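Local coordinates for protein oxidoreductase (Thermotoga maritima, PDB 1ZH8) that probably catalyses NADP-dependent oxidation or reduction of an alcohol or carbonyl substrate, as a member of the GFO/IDH/MocA oxidoreductase family, at residues V24-A29 with V50-R55; S42-I47 with E294-Y299; I138-R143 with G199-A204. One frame throughout, in Å; residues are numbered along the deposited sequence.

Contact 1: residues V24-A29 with V50-R55. With NAP (NADP nicotinamide-adenine-dinucleotide phosphate), chain D.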
loop_
_atom_site.group_PDB
_atom_site.type_symbol
_atom_site.label_atom_id
_atom_site.label_comp_id
_atom_site.label_asym_id
_atom_site.label_seq_id
_atom_site.Cartn_x
_atom_site.Cartn_y
_atom_site.Cartn_z
ATOM N N VAL A 24 18.220 -11.405 32.897
ATOM C CA VAL A 24 19.480 -11.517 32.170
ATOM C C VAL A 24 19.526 -10.465 31.072
ATOM O O VAL A 24 18.739 -10.509 30.121
ATOM C CB VAL A 24 19.682 -12.909 31.515
ATOM C CG1 VAL A 24 21.107 -13.002 30.889
ATOM C CG2 VAL A 24 19.406 -14.057 32.500
ATOM N N GLY A 25 20.467 -9.539 31.194
ATOM C CA GLY A 25 20.571 -8.412 30.282
ATOM C C GLY A 25 19.838 -7.216 30.852
ATOM O O GLY A 25 18.651 -7.062 30.628
ATOM N N CYS A 26 20.549 -6.373 31.589
ATOM C CA CYS A 26 19.938 -5.254 32.278
ATOM C C CYS A 26 20.079 -3.978 31.458
ATOM O O CYS A 26 20.901 -3.106 31.763
ATOM C CB CYS A 26 20.605 -5.085 33.636
ATOM S SG CYS A 26 20.520 -6.570 34.670
ATOM N N GLY A 27 19.282 -3.885 30.399
ATOM C CA GLY A 27 19.310 -2.745 29.496
ATOM C C GLY A 27 17.957 -2.061 29.471
ATOM O O GLY A 27 17.197 -2.111 30.450
ATOM N N ILE A 28 17.636 -1.457 28.332
ATOM C CA ILE A 28 16.462 -0.623 28.241
ATOM C C ILE A 28 15.179 -1.399 28.564
ATOM O O ILE A 28 14.434 -1.020 29.485
ATOM C CB ILE A 28 16.393 0.109 26.890
ATOM C CG1 ILE A 28 17.595 1.038 26.756
ATOM C CG2 ILE A 28 15.108 0.929 26.782
ATOM C CD1 ILE A 28 17.800 1.575 25.330
ATOM N N ALA A 29 14.937 -2.494 27.845
ATOM C CA ALA A 29 13.722 -3.270 28.068
ATOM C C ALA A 29 13.594 -3.736 29.517
ATOM O O ALA A 29 12.522 -3.597 30.132
ATOM C CB ALA A 29 13.651 -4.430 27.131
ATOM N N VAL A 50 20.231 -11.739 39.037
ATOM C CA VAL A 50 20.444 -10.698 38.049
ATOM C C VAL A 50 21.862 -10.860 37.504
ATOM O O VAL A 50 22.788 -11.243 38.239
ATOM C CB VAL A 50 20.215 -9.298 38.709
ATOM C CG1 VAL A 50 21.099 -8.242 38.134
ATOM C CG2 VAL A 50 18.752 -8.885 38.598
ATOM N N THR A 51 22.019 -10.616 36.203
ATOM C CA THR A 51 23.330 -10.674 35.564
ATOM C C THR A 51 23.320 -9.800 34.316
ATOM O O THR A 51 22.270 -9.624 33.691
ATOM C CB THR A 51 23.707 -12.129 35.215
ATOM O OG1 THR A 51 25.089 -12.203 34.848
ATOM C CG2 THR A 51 22.838 -12.671 34.090
ATOM N N SER A 52 24.470 -9.220 33.967
ATOM C CA SER A 52 24.560 -8.412 32.747
ATOM C C SER A 52 25.974 -8.480 32.163
ATOM O O SER A 52 26.855 -9.019 32.806
ATOM C CB SER A 52 24.145 -6.964 33.033
ATOM O OG SER A 52 23.527 -6.386 31.888
ATOM N N ARG A 53 26.194 -7.966 30.954
ATOM C CA ARG A 53 27.564 -7.859 30.426
ATOM C C ARG A 53 28.448 -6.946 31.291
ATOM O O ARG A 53 29.554 -7.340 31.647
ATOM C CB ARG A 53 27.584 -7.411 28.948
ATOM C CG ARG A 53 28.997 -7.041 28.404
ATOM C CD ARG A 53 28.941 -6.621 26.931
ATOM N NE ARG A 53 28.030 -5.491 26.724
ATOM C CZ ARG A 53 27.629 -5.028 25.544
ATOM N NH1 ARG A 53 28.050 -5.580 24.414
ATOM N NH2 ARG A 53 26.802 -3.994 25.498
ATOM N N THR A 54 27.953 -5.737 31.593
ATOM C CA THR A 54 28.611 -4.786 32.510
ATOM C C THR A 54 28.068 -4.969 33.948
ATOM O O THR A 54 26.887 -4.791 34.209
ATOM C CB THR A 54 28.363 -3.314 32.089
ATOM O OG1 THR A 54 28.531 -3.173 30.680
ATOM C CG2 THR A 54 29.317 -2.384 32.783
ATOM N N ARG A 55 28.948 -5.322 34.868
ATOM C CA ARG A 55 28.589 -5.568 36.256
ATOM C C ARG A 55 27.881 -4.354 36.909
ATOM O O ARG A 55 26.868 -4.527 37.597
ATOM C CB ARG A 55 29.861 -5.959 37.015
ATOM C CG ARG A 55 29.736 -6.006 38.500
ATOM C CD ARG A 55 29.578 -7.415 38.969
ATOM N NE ARG A 55 29.145 -7.453 40.360
ATOM C CZ ARG A 55 28.969 -8.564 41.063
ATOM N NH1 ARG A 55 29.200 -9.751 40.520
ATOM N NH2 ARG A 55 28.554 -8.486 42.315
HETATM P PA NAP D . 19.865 -3.056 25.263
HETATM O O1A NAP D . 19.553 -1.803 25.998
HETATM O O2A NAP D . 21.130 -3.000 24.513
HETATM O O5B NAP D . 19.807 -4.274 26.305
HETATM C C5B NAP D . 20.625 -5.407 26.122
HETATM C C4B NAP D . 21.238 -5.760 27.463
HETATM O O4B NAP D . 21.890 -7.021 27.388
HETATM C C3B NAP D . 22.299 -4.751 27.888
HETATM O O3B NAP D . 22.176 -4.652 29.276
HETATM C C2B NAP D . 23.577 -5.477 27.503
HETATM O O2B NAP D . 24.865 -5.125 27.997
HETATM C C1B NAP D . 23.206 -6.888 27.905
HETATM N N9A NAP D . 24.112 -7.863 27.303
HETATM C C8A NAP D . 24.756 -7.787 26.088
HETATM N N7A NAP D . 25.480 -8.917 25.926
HETATM C C5A NAP D . 25.307 -9.700 27.023
HETATM C C6A NAP D . 25.805 -10.943 27.394
HETATM N N6A NAP D . 26.646 -11.595 26.608
HETATM N N1A NAP D . 25.428 -11.507 28.584
HETATM C C2A NAP D . 24.572 -10.830 29.418
HETATM N N3A NAP D . 24.083 -9.598 29.065
HETATM C C4A NAP D . 24.444 -9.048 27.888
HETATM O O3 NAP D . 18.687 -3.348 24.224
HETATM P PN NAP D . 17.136 -3.482 24.628
HETATM O O1N NAP D . 16.887 -3.600 26.100
HETATM O O2N NAP D . 16.544 -2.445 23.795
HETATM O O5D NAP D . 16.686 -4.894 23.995
HETATM C C5D NAP D . 16.903 -6.150 24.613
HETATM C C4D NAP D . 15.843 -7.132 24.118
HETATM O O4D NAP D . 14.556 -6.594 24.395
HETATM C C3D NAP D . 15.925 -7.314 22.599
HETATM O O3D NAP D . 15.726 -8.662 22.245
HETATM C C2D NAP D . 14.795 -6.480 22.045
HETATM O O2D NAP D . 14.275 -6.997 20.838
HETATM C C1D NAP D . 13.797 -6.517 23.194
HETATM N N1N NAP D . 12.938 -5.336 23.174
HETATM C C2N NAP D . 11.589 -5.526 23.079
HETATM C C3N NAP D . 10.716 -4.434 23.046
HETATM C C7N NAP D . 9.227 -4.640 23.167
HETATM O O7N NAP D . 8.424 -3.487 23.090
HETATM N N7N NAP D . 8.694 -5.864 23.349
HETATM C C4N NAP D . 11.243 -3.137 23.119
HETATM C C5N NAP D . 12.627 -2.951 23.231
HETATM C C6N NAP D . 13.471 -4.066 23.256
HETATM P P2B NAP D . 25.348 -4.241 29.252
HETATM O O1X NAP D . 25.400 -5.062 30.522
HETATM O O2X NAP D . 24.421 -3.070 29.487
HETATM O O3X NAP D . 26.734 -3.776 28.858
#
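The first beta-alpha-beta unit of the Rossmann domain forms this contact: the glycine-rich turn after strand 19-24 lies beside the end of strand 45-51, and both grip the cofactor. V24 and T51 pair in parallel register. Their side chains lie side by side on one face of the sheet, with V24 CG1 3.7 Å from T51 CG2, while T51 OG1 reaches the carbonyl of F71 on the neighbouring strand 69-71. Just past the end of strand 19-24, G25 N donates to T51 O (3.1 Å), nearly straight at 170°. Beyond it the chains are joined through a side chain, since C26 N donates to S52 OG at 3.0 Å. C26 SG packs on V50 CG1 (3.9 Å).

S52 OG faces two ways: it takes the amide of C26 and gives its proton to O1X of the 2'-phosphate of NADP (2.7 Å). T54 adds two bonds to that phosphate, its backbone N to O1X and its OG1 to O3X at 2.6 Å. The chain of R53 bends at chi3 (57°), which brings NE to O3X at the guanidinium edge while adenine C8A lies over one guanidinium face; NH1 is held by a salt bridge to D184. On the other segment, the start of helix 28-39 offers I28 N to O1A (3.0 Å) and A29 N to O1N, one amide for each phosphate of the diphosphate. Side chains on G25 and G27 would run into the cofactor at O4B and O5B. This pairing of a GxGxxA-like turn under the diphosphate with a serine, arginine and threonine round the 2'-phosphate is characteristic of an NADP-binding Rossmann fold.

Contact 2: residues S42-I47 with E294-Y299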
loop_
_atom_site.group_PDB
_atom_site.type_symbol
_atom_site.label_atom_id
_atom_site.label_comp_id
_atom_site.label_asym_id
_atom_site.label_seq_id
_atom_site.Cartn_x
_atom_site.Cartn_y
_atom_site.Cartn_z
ATOM N N SER A 42 4.106 -8.652 41.841
ATOM C CA SER A 42 4.962 -9.251 42.877
ATOM C C SER A 42 4.254 -10.373 43.637
ATOM O O SER A 42 4.874 -11.102 44.401
ATOM C CB SER A 42 5.493 -8.197 43.841
ATOM O OG SER A 42 4.422 -7.438 44.339
ATOM N N HIS A 43 2.956 -10.526 43.415
ATOM C CA HIS A 43 2.257 -11.663 43.982
ATOM C C HIS A 43 2.513 -12.941 43.169
ATOM O O HIS A 43 2.213 -14.043 43.642
ATOM C CB HIS A 43 0.764 -11.367 44.130
ATOM C CG HIS A 43 0.099 -10.987 42.851
ATOM N ND1 HIS A 43 0.267 -9.750 42.266
ATOM C CD2 HIS A 43 -0.733 -11.679 42.037
ATOM C CE1 HIS A 43 -0.430 -9.700 41.143
ATOM N NE2 HIS A 43 -1.042 -10.859 40.980
ATOM N N LEU A 44 3.082 -12.790 41.966
ATOM C CA LEU A 44 3.359 -13.922 41.064
ATOM C C LEU A 44 4.859 -14.207 40.840
ATOM O O LEU A 44 5.264 -15.361 40.600
ATOM C CB LEU A 44 2.686 -13.708 39.700
ATOM C CG LEU A 44 1.195 -13.360 39.540
ATOM C CD1 LEU A 44 0.872 -13.268 38.049
ATOM C CD2 LEU A 44 0.295 -14.377 40.221
ATOM N N PHE A 45 5.667 -13.148 40.911
ATOM C CA PHE A 45 7.092 -13.220 40.608
ATOM C C PHE A 45 7.944 -12.669 41.735
ATOM O O PHE A 45 7.585 -11.672 42.370
ATOM C CB PHE A 45 7.401 -12.443 39.322
ATOM C CG PHE A 45 6.744 -13.012 38.109
ATOM C CD1 PHE A 45 7.311 -14.091 37.442
ATOM C CD2 PHE A 45 5.537 -12.499 37.652
ATOM C CE1 PHE A 45 6.699 -14.639 36.335
ATOM C CE2 PHE A 45 4.915 -13.029 36.522
ATOM C CZ PHE A 45 5.486 -14.098 35.867
ATOM N N GLU A 46 9.072 -13.328 41.971
ATOM C CA GLU A 46 10.119 -12.753 42.779
ATOM C C GLU A 46 11.422 -12.750 41.984
ATOM O O GLU A 46 11.856 -13.789 41.446
ATOM C CB GLU A 46 10.303 -13.518 44.089
ATOM C CG GLU A 46 11.151 -12.747 45.123
ATOM C CD GLU A 46 11.681 -13.624 46.250
ATOM O OE1 GLU A 46 11.657 -14.869 46.124
ATOM O OE2 GLU A 46 12.130 -13.064 47.271
ATOM N N ILE A 47 12.045 -11.577 41.905
ATOM C CA ILE A 47 13.346 -11.472 41.257
ATOM C C ILE A 47 14.424 -11.783 42.271
ATOM O O ILE A 47 14.638 -11.044 43.219
ATOM C CB ILE A 47 13.546 -10.117 40.617
ATOM C CG1 ILE A 47 12.491 -9.933 39.508
ATOM C CG2 ILE A 47 14.992 -9.982 40.109
ATOM C CD1 ILE A 47 12.296 -8.514 39.054
ATOM N N GLU A 294 1.560 -10.078 29.406
ATOM C CA GLU A 294 2.312 -11.226 28.954
ATOM C C GLU A 294 2.971 -11.984 30.119
ATOM O O GLU A 294 3.106 -13.211 30.058
ATOM C CB GLU A 294 3.300 -10.879 27.819
ATOM C CG GLU A 294 4.488 -10.036 28.216
ATOM C CD GLU A 294 5.365 -9.647 27.040
ATOM O OE1 GLU A 294 5.183 -10.200 25.930
ATOM O OE2 GLU A 294 6.248 -8.781 27.228
ATOM N N PHE A 295 3.361 -11.277 31.180
ATOM C CA PHE A 295 3.969 -11.948 32.338
ATOM C C PHE A 295 2.927 -12.764 33.109
ATOM O O PHE A 295 3.207 -13.864 33.591
ATOM C CB PHE A 295 4.704 -10.966 33.255
ATOM C CG PHE A 295 6.144 -10.724 32.859
ATOM C CD1 PHE A 295 7.119 -11.681 33.106
ATOM C CD2 PHE A 295 6.525 -9.525 32.254
ATOM C CE1 PHE A 295 8.459 -11.468 32.733
ATOM C CE2 PHE A 295 7.851 -9.292 31.881
ATOM C CZ PHE A 295 8.827 -10.274 32.125
ATOM N N GLU A 296 1.719 -12.228 33.182
ATOM C CA GLU A 296 0.602 -12.944 33.746
ATOM C C GLU A 296 0.390 -14.239 32.966
ATOM O O GLU A 296 0.212 -15.302 33.566
ATOM C CB GLU A 296 -0.664 -12.071 33.717
ATOM C CG GLU A 296 -0.652 -10.910 34.717
ATOM C CD GLU A 296 -1.887 -9.972 34.640
ATOM O OE1 GLU A 296 -2.829 -10.228 33.853
ATOM O OE2 GLU A 296 -1.907 -8.962 35.386
ATOM N N ASP A 297 0.436 -14.144 31.639
ATOM C CA ASP A 297 0.131 -15.279 30.775
ATOM C C ASP A 297 1.198 -16.371 30.939
ATOM O O ASP A 297 0.882 -17.564 31.074
ATOM C CB ASP A 297 -0.004 -14.810 29.316
ATOM C CG ASP A 297 -0.406 -15.928 28.364
ATOM O OD1 ASP A 297 -1.480 -16.529 28.533
ATOM O OD2 ASP A 297 0.348 -16.189 27.419
ATOM N N PHE A 298 2.455 -15.937 30.970
ATOM C CA PHE A 298 3.604 -16.806 31.228
ATOM C C PHE A 298 3.492 -17.497 32.595
ATOM O O PHE A 298 3.827 -18.682 32.732
ATOM C CB PHE A 298 4.865 -15.955 31.149
ATOM C CG PHE A 298 6.119 -16.639 31.590
ATOM C CD1 PHE A 298 6.672 -17.670 30.841
ATOM C CD2 PHE A 298 6.789 -16.203 32.732
ATOM C CE1 PHE A 298 7.887 -18.278 31.235
ATOM C CE2 PHE A 298 7.988 -16.787 33.130
ATOM C CZ PHE A 298 8.538 -17.826 32.376
ATOM N N TYR A 299 3.005 -16.765 33.597
ATOM C CA TYR A 299 2.786 -17.363 34.895
ATOM C C TYR A 299 1.784 -18.504 34.797
ATOM O O TYR A 299 1.948 -19.543 35.441
ATOM C CB TYR A 299 2.316 -16.341 35.946
ATOM C CG TYR A 299 2.012 -17.025 37.266
ATOM C CD1 TYR A 299 3.017 -17.236 38.206
ATOM C CD2 TYR A 299 0.727 -17.514 37.549
ATOM C CE1 TYR A 299 2.756 -17.901 39.408
ATOM C CE2 TYR A 299 0.452 -18.179 38.749
ATOM C CZ TYR A 299 1.473 -18.365 39.670
ATOM O OH TYR A 299 1.213 -19.007 40.854
HETATM O O HOH W 1 -2.462 -9.670 38.230
#
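The F45 ring receives F295 CD1 over one face, in an edge-to-face pair with planes at 80° and centroids 5.6 Å apart, while F298 CD2 and the carbonyl O of F295 lie at its edge. The Y299 ring has L44 over one face: CD2 stands almost on the ring normal, 4.0 Å from the centroid, in a CH-pi contact. This is helix-on-sheet packing, in which helix 290-303, late in the chain, lies against the start of strand 45-51 of the Rossmann sheet, the two short axes inclined at 104°. With CG anti to the carbonyl carbon (chi1 -64°), the F45 side chain reaches the helix and slips past Y299, its CZ 3.9 Å from Y299 CB. Strand 19-24 adds I19 beside both F45 and Y299, and Y299 OH is bonded to the carbonyl of R17. An alanine in place of Y299 is likely to open a gap beneath L44 CD2 and leave the R17 carbonyl without this hydroxyl. At the margin of the contact, a water donates a hydrogen bond to E296 OE2 (3.0 Å) and makes a weak one with H43 NE2, 3.3 Å away.

Contact 3: residues I138-R143 with G199-A204. With NAP (NADP nicotinamide-adenine-dinucleotide phosphate), chain D.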
loop_
_atom_site.group_PDB
_atom_site.type_symbol
_atom_site.label_atom_id
_atom_site.label_comp_id
_atom_site.label_asym_id
_atom_site.label_seq_id
_atom_site.Cartn_x
_atom_site.Cartn_y
_atom_site.Cartn_z
ATOM N N ILE A 138 8.179 -16.740 24.045
ATOM C CA ILE A 138 8.705 -15.557 23.349
ATOM C C ILE A 138 7.723 -14.424 23.543
ATOM O O ILE A 138 6.548 -14.527 23.151
ATOM C CB ILE A 138 8.914 -15.737 21.836
ATOM C CG1 ILE A 138 9.668 -17.033 21.520
ATOM C CG2 ILE A 138 9.670 -14.497 21.277
ATOM C CD1 ILE A 138 11.069 -17.176 22.222
ATOM N N ALA A 139 8.224 -13.355 24.145
ATOM C CA ALA A 139 7.387 -12.303 24.709
ATOM C C ALA A 139 7.041 -11.283 23.633
ATOM O O ALA A 139 7.709 -10.227 23.477
ATOM C CB ALA A 139 8.105 -11.636 25.915
ATOM N N GLU A 140 6.009 -11.618 22.873
ATOM C CA GLU A 140 5.551 -10.768 21.808
ATOM C C GLU A 140 4.390 -10.019 22.382
ATOM O O GLU A 140 3.259 -10.525 22.413
ATOM C CB GLU A 140 5.146 -11.601 20.593
ATOM C CG GLU A 140 4.468 -10.794 19.495
ATOM C CD GLU A 140 5.180 -9.474 19.216
ATOM O OE1 GLU A 140 6.219 -9.494 18.523
ATOM O OE2 GLU A 140 4.703 -8.422 19.709
ATOM N N ASN A 141 4.663 -8.827 22.887
ATOM C CA ASN A 141 3.635 -8.118 23.652
ATOM C C ASN A 141 2.446 -7.634 22.798
ATOM O O ASN A 141 1.337 -7.506 23.307
ATOM C CB ASN A 141 4.240 -6.983 24.473
ATOM C CG ASN A 141 4.885 -5.948 23.603
ATOM O OD1 ASN A 141 5.871 -6.225 22.912
ATOM N ND2 ASN A 141 4.311 -4.775 23.581
ATOM N N PHE A 142 2.651 -7.415 21.502
ATOM C CA PHE A 142 1.525 -7.064 20.603
ATOM C C PHE A 142 0.393 -8.105 20.580
ATOM O O PHE A 142 -0.733 -7.774 20.230
ATOM C CB PHE A 142 2.004 -6.748 19.171
ATOM C CG PHE A 142 2.446 -5.303 18.963
ATOM C CD1 PHE A 142 3.261 -4.651 19.898
ATOM C CD2 PHE A 142 2.041 -4.600 17.819
ATOM C CE1 PHE A 142 3.666 -3.300 19.708
ATOM C CE2 PHE A 142 2.425 -3.248 17.613
ATOM C CZ PHE A 142 3.247 -2.600 18.563
ATOM N N ARG A 143 0.679 -9.352 20.958
ATOM C CA ARG A 143 -0.378 -10.361 21.120
ATOM C C ARG A 143 -1.249 -10.132 22.342
ATOM O O ARG A 143 -2.199 -10.877 22.594
ATOM C CB ARG A 143 0.221 -11.757 21.211
ATOM C CG ARG A 143 -0.038 -12.569 20.009
ATOM C CD ARG A 143 0.921 -13.728 19.967
ATOM N NE ARG A 143 1.420 -13.707 18.627
ATOM C CZ ARG A 143 2.668 -13.903 18.262
ATOM N NH1 ARG A 143 3.614 -14.193 19.134
ATOM N NH2 ARG A 143 2.947 -13.817 16.980
ATOM N N GLY A 199 11.252 -4.087 14.954
ATOM C CA GLY A 199 9.896 -3.612 15.143
ATOM C C GLY A 199 8.876 -4.356 14.306
ATOM O O GLY A 199 7.696 -4.349 14.626
ATOM N N GLY A 200 9.314 -5.002 13.228
ATOM C CA GLY A 200 8.381 -5.672 12.306
ATOM C C GLY A 200 7.639 -6.873 12.881
ATOM O O GLY A 200 6.427 -7.052 12.611
ATOM N N VAL A 201 8.331 -7.695 13.682
ATOM C CA VAL A 201 7.658 -8.816 14.341
ATOM C C VAL A 201 6.380 -8.376 15.126
ATOM O O VAL A 201 5.357 -9.046 15.073
ATOM C CB VAL A 201 8.638 -9.719 15.140
ATOM C CG1 VAL A 201 9.647 -10.341 14.175
ATOM C CG2 VAL A 201 9.361 -8.945 16.265
ATOM N N HIS A 202 6.424 -7.221 15.790
ATOM C CA HIS A 202 5.216 -6.664 16.429
ATOM C C HIS A 202 4.058 -6.515 15.450
ATOM O O HIS A 202 2.937 -6.988 15.705
ATOM C CB HIS A 202 5.491 -5.285 17.033
ATOM C CG HIS A 202 6.432 -5.317 18.184
ATOM N ND1 HIS A 202 6.199 -6.076 19.312
ATOM C CD2 HIS A 202 7.610 -4.686 18.387
ATOM C CE1 HIS A 202 7.196 -5.907 20.163
ATOM N NE2 HIS A 202 8.066 -5.070 19.625
ATOM N N HIS A 203 4.333 -5.855 14.331
ATOM C CA HIS A 203 3.311 -5.629 13.326
ATOM C C HIS A 203 2.773 -6.940 12.703
ATOM O O HIS A 203 1.556 -7.088 12.514
ATOM C CB HIS A 203 3.819 -4.611 12.304
ATOM C CG HIS A 203 4.559 -3.458 12.932
ATOM N ND1 HIS A 203 5.764 -2.989 12.449
ATOM C CD2 HIS A 203 4.299 -2.730 14.048
ATOM C CE1 HIS A 203 6.197 -2.004 13.219
ATOM N NE2 HIS A 203 5.325 -1.824 14.196
ATOM N N ALA A 204 3.644 -7.908 12.427
ATOM C CA ALA A 204 3.182 -9.194 11.910
ATOM C C ALA A 204 2.311 -9.889 12.953
ATOM O O ALA A 204 1.267 -10.495 12.627
ATOM C CB ALA A 204 4.375 -10.080 11.524
HETATM P PA NAP D . 19.865 -3.056 25.263
HETATM O O1A NAP D . 19.553 -1.803 25.998
HETATM O O2A NAP D . 21.130 -3.000 24.513
HETATM O O5B NAP D . 19.807 -4.274 26.305
HETATM C C5B NAP D . 20.625 -5.407 26.122
HETATM C C4B NAP D . 21.238 -5.760 27.463
HETATM O O4B NAP D . 21.890 -7.021 27.388
HETATM C C3B NAP D . 22.299 -4.751 27.888
HETATM O O3B NAP D . 22.176 -4.652 29.276
HETATM C C2B NAP D . 23.577 -5.477 27.503
HETATM O O2B NAP D . 24.865 -5.125 27.997
HETATM C C1B NAP D . 23.206 -6.888 27.905
HETATM N N9A NAP D . 24.112 -7.863 27.303
HETATM C C8A NAP D . 24.756 -7.787 26.088
HETATM N N7A NAP D . 25.480 -8.917 25.926
HETATM C C5A NAP D . 25.307 -9.700 27.023
HETATM C C6A NAP D . 25.805 -10.943 27.394
HETATM N N6A NAP D . 26.646 -11.595 26.608
HETATM N N1A NAP D . 25.428 -11.507 28.584
HETATM C C2A NAP D . 24.572 -10.830 29.418
HETATM N N3A NAP D . 24.083 -9.598 29.065
HETATM C C4A NAP D . 24.444 -9.048 27.888
HETATM O O3 NAP D . 18.687 -3.348 24.224
HETATM P PN NAP D . 17.136 -3.482 24.628
HETATM O O1N NAP D . 16.887 -3.600 26.100
HETATM O O2N NAP D . 16.544 -2.445 23.795
HETATM O O5D NAP D . 16.686 -4.894 23.995
HETATM C C5D NAP D . 16.903 -6.150 24.613
HETATM C C4D NAP D . 15.843 -7.132 24.118
HETATM O O4D NAP D . 14.556 -6.594 24.395
HETATM C C3D NAP D . 15.925 -7.314 22.599
HETATM O O3D NAP D . 15.726 -8.662 22.245
HETATM C C2D NAP D . 14.795 -6.480 22.045
HETATM O O2D NAP D . 14.275 -6.997 20.838
HETATM C C1D NAP D . 13.797 -6.517 23.194
HETATM N N1N NAP D . 12.938 -5.336 23.174
HETATM C C2N NAP D . 11.589 -5.526 23.079
HETATM C C3N NAP D . 10.716 -4.434 23.046
HETATM C C7N NAP D . 9.227 -4.640 23.167
HETATM O O7N NAP D . 8.424 -3.487 23.090
HETATM N N7N NAP D . 8.694 -5.864 23.349
HETATM C C4N NAP D . 11.243 -3.137 23.119
HETATM C C5N NAP D . 12.627 -2.951 23.231
HETATM C C6N NAP D . 13.471 -4.066 23.256
HETATM P P2B NAP D . 25.348 -4.241 29.252
HETATM O O1X NAP D . 25.400 -5.062 30.522
HETATM O O2X NAP D . 24.421 -3.070 29.487
HETATM O O3X NAP D . 26.734 -3.776 28.858
#
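E140 sends CG anti to its amide nitrogen (chi1 172°) and then bends at chi2 (44°), which turns its carboxylate onto H202, the carboxylate and imidazole planes standing almost perpendicular at 89°. H202 ND1 donates to E140 OE2 at 2.8 Å, meeting the syn lone pair from a direction tilted out of the imidazole plane. The same oxygen accepts the backbone N of F142 on its anti lone pair (2.9 Å), so two donors fix this end of the carboxylate and, through it, the rotation of the imidazole. F142 lies across H202: H202 CB sits over the centre of the phenyl face, 3.4 Å from the centroid, in a CH-pi contact, and the two rings meet obliquely.

The contact joins the two domains of the GFO/IDH/MocA fold, with the turn after strand 136-139 of the nucleotide-binding domain set against helix 195-211 of the C-terminal domain, at the nicotinamide end of the cofactor pocket. N141 OD1 accepts the carboxamide N7N of NADP at 2.9 Å, while N141 ND2 is bonded to S290 OG, which helps fix which way the amide is turned. N7N also lies in the plane of the H202 ring, at its edge, with H202 CE1 3.5 Å away. One residue further along the helix, H203 ND1 is hydrogen-bonded to Y248 OH, and H203 CD2 touches F142 CE2. Beside E140, the guanidinium of R143 has E140 CG over one face and pairs with D319 in a salt bridge.

How the contacts relate
All three contacts reach the parallel Rossmann sheet, with centres 19 to 22 Å apart. Contacts 1 and 2 use opposite ends of strand 45-51, and their segments alternate along the chain; contact 3 lies within the long loop closed by contact 2, and follows contact 1. Contacts 1 and 3 do not touch, their nearest atoms being about 9 Å apart, yet they hold the same NADP: one at its 2'-phosphate and diphosphate, the other at its nicotinamide carboxamide. Contact 2 meets contact 3 through E294, whose OE1 packs 3.1 Å from A139 C. Helix 290-303 thus spans from strand 45-51 to the cofactor turn after strand 136-139, where the two domains join.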